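Side-chain contact in uncharacterized protein (Acinetobacter baumannii, PDB 4PUX), which is of unknown function but folds as an antiparallel beta-barrel of the DUF3237 family: residues Ala16-Asp21 with Lys51-Arg56. Numbering follows the deposited sequence.
Sequences AKFSVD and KSLKGR
Inside the antiparallel beta-barrel of this DUF3237 protein, Ala16 and Phe18 of strand 12-21 meet Leu53, which stands in the turn leading into strand 54-67. In the sheet strand 36-49 separates strands 12-21 and 54-67, pairing with both, and the absence of any hydrogen bond between the segments shows that they are not themselves paired. Leu53, however, lies in the connection between strands 36-49 and 54-67 and comes close to Ala16 with no strand between them: Ala16 CA and Leu53 CA are 6.3 Å apart. Between the side chains the contact is apolar; it is small, burying 109 Å² in total, and all three touching residues are buried.

The closest approach is that of the Ala16 methyl to the backbone, with CB 3.7 Å from Leu53 O. The same methyl lies 4.4 Å from Leu53 CD2, a looser contact between the two side chains. Leu53 CD2 also meets Phe18, whose CZ lies 4.4 Å from it. CD2 approaches the CZ end of the ring obliquely. Two torsions place this methyl: chi1 of -175° sets CG anti to the leucine N, and chi2 of 66°, measured to CD1, leaves CD2 extended, roughly anti to CA, within reach of both partners. Phe18 starts less directly: its CB is not aimed at the turn, but chi1 of -75° swings the ring round until CZ meets the leucine.

Strand 151-159 holds the other edge of strand 12-21, with backbone bonds from Ala16 to Ala156 and from Phe18 to Tyr154, whose ring stacks on that of Phe18. Phe48 of strand 36-49 meets both Phe18 and Leu53, while Leu81, touching Phe18, and Thr83, touching Leu53, extend the packing to strand 73-83, the next neighbour of strand 54-67.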
loop_
_atom_site.group_PDB
_atom_site.type_symbol
_atom_site.label_atom_id
_atom_site.label_comp_id
_atom_site.label_asym_id
_atom_site.label_seq_id
_atom_site.Cartn_x
_atom_site.Cartn_y
_atom_site.Cartn_z
ATOM N N ALA A 16 3.880 7.543 9.100
ATOM C CA ALA A 16 5.073 6.687 9.212
ATOM C C ALA A 16 5.531 6.199 7.865
ATOM O O ALA A 16 4.741 6.147 6.907
ATOM C CB ALA A 16 4.754 5.439 10.124
ATOM N N LYS A 17 6.802 5.828 7.804
ATOM C CA LYS A 17 7.384 5.115 6.657
ATOM C C LYS A 17 7.286 3.616 6.916
ATOM O O LYS A 17 7.756 3.124 7.934
ATOM C CB LYS A 17 8.836 5.501 6.412
ATOM C CG LYS A 17 9.469 4.725 5.223
ATOM C CD LYS A 17 10.905 5.249 4.922
ATOM C CE LYS A 17 11.434 4.765 3.578
ATOM N NZ LYS A 17 12.356 5.779 2.962
ATOM N N PHE A 18 6.610 2.922 6.012
ATOM C CA PHE A 18 6.392 1.478 6.046
ATOM C C PHE A 18 7.334 0.756 5.091
ATOM O O PHE A 18 7.519 1.187 3.923
ATOM C CB PHE A 18 4.945 1.125 5.638
ATOM C CG PHE A 18 3.893 1.422 6.704
ATOM C CD1 PHE A 18 3.533 2.742 7.023
ATOM C CD2 PHE A 18 3.257 0.379 7.390
ATOM C CE1 PHE A 18 2.553 3.020 7.988
ATOM C CE2 PHE A 18 2.273 0.664 8.373
ATOM C CZ PHE A 18 1.948 1.985 8.683
ATOM N N SER A 19 7.821 -0.374 5.560
ATOM C CA SER A 19 8.643 -1.282 4.774
ATOM C C SER A 19 8.008 -2.679 4.921
ATOM O O SER A 19 8.107 -3.282 5.978
ATOM C CB SER A 19 10.108 -1.207 5.264
ATOM O OG SER A 19 10.578 0.148 5.217
ATOM N N VAL A 20 7.315 -3.140 3.889
ATOM C CA VAL A 20 6.566 -4.403 3.918
ATOM C C VAL A 20 7.398 -5.503 3.248
ATOM O O VAL A 20 7.874 -5.356 2.102
ATOM C CB VAL A 20 5.188 -4.284 3.191
ATOM C CG1 VAL A 20 4.372 -5.554 3.439
ATOM C CG2 VAL A 20 4.395 -3.005 3.660
ATOM N N ASP A 21 7.552 -6.603 3.969
ATOM C CA ASP A 21 8.297 -7.780 3.462
ATOM C C ASP A 21 7.284 -8.761 2.820
ATOM O O ASP A 21 6.239 -9.070 3.420
ATOM C CB ASP A 21 9.023 -8.483 4.602
ATOM C CG ASP A 21 10.259 -7.740 5.067
ATOM O OD1 ASP A 21 10.816 -6.975 4.277
ATOM O OD2 ASP A 21 10.692 -7.917 6.239
ATOM N N LYS A 51 6.827 9.649 13.724
ATOM C CA LYS A 51 6.900 10.403 14.977
ATOM C C LYS A 51 5.979 9.800 16.068
ATOM O O LYS A 51 6.421 9.598 17.236
ATOM C CB LYS A 51 6.533 11.887 14.731
ATOM C CG LYS A 51 6.692 12.809 15.958
ATOM C CD LYS A 51 6.358 14.275 15.596
ATOM C CE LYS A 51 6.599 15.209 16.766
ATOM N NZ LYS A 51 6.255 16.627 16.407
ATOM N N SER A 52 4.746 9.432 15.680
ATOM C CA SER A 52 3.681 9.023 16.609
ATOM C C SER A 52 3.294 7.556 16.478
ATOM O O SER A 52 2.377 7.095 17.164
ATOM C CB SER A 52 2.411 9.878 16.366
ATOM O OG SER A 52 1.649 9.432 15.229
ATOM N N LEU A 53 3.996 6.832 15.609
ATOM C CA LEU A 53 3.628 5.443 15.266
ATOM C C LEU A 53 4.862 4.661 14.801
ATOM O O LEU A 53 5.472 4.982 13.772
ATOM C CB LEU A 53 2.590 5.440 14.144
ATOM C CG LEU A 53 2.010 4.076 13.764
ATOM C CD1 LEU A 53 1.165 3.457 14.884
ATOM C CD2 LEU A 53 1.203 4.133 12.460
ATOM N N LYS A 54 5.227 3.640 15.605
ATOM C CA LYS A 54 6.451 2.854 15.373
ATOM C C LYS A 54 6.158 1.405 15.749
ATOM O O LYS A 54 5.440 1.151 16.711
ATOM C CB LYS A 54 7.593 3.356 16.300
ATOM C CG LYS A 54 8.036 4.806 16.131
ATOM C CD LYS A 54 9.106 5.179 17.172
ATOM C CE LYS A 54 9.626 6.630 16.937
ATOM N NZ LYS A 54 8.581 7.617 17.223
ATOM N N GLY A 55 6.750 0.465 15.025
ATOM C CA GLY A 55 6.585 -0.956 15.315
ATOM C C GLY A 55 6.918 -1.880 14.160
ATOM O O GLY A 55 7.723 -1.536 13.278
ATOM N N ARG A 56 6.314 -3.064 14.184
ATOM C CA ARG A 56 6.575 -4.102 13.188
ATOM C C ARG A 56 5.273 -4.667 12.605
ATOM O O ARG A 56 4.176 -4.569 13.209
ATOM C CB ARG A 56 7.441 -5.239 13.746
ATOM C CG ARG A 56 6.769 -6.147 14.745
ATOM C CD ARG A 56 7.776 -7.164 15.306
ATOM N NE ARG A 56 7.121 -8.044 16.276
ATOM C CZ ARG A 56 7.257 -9.353 16.370
ATOM N NH1 ARG A 56 8.154 -9.995 15.634
ATOM N NH2 ARG A 56 6.556 -10.020 17.302
#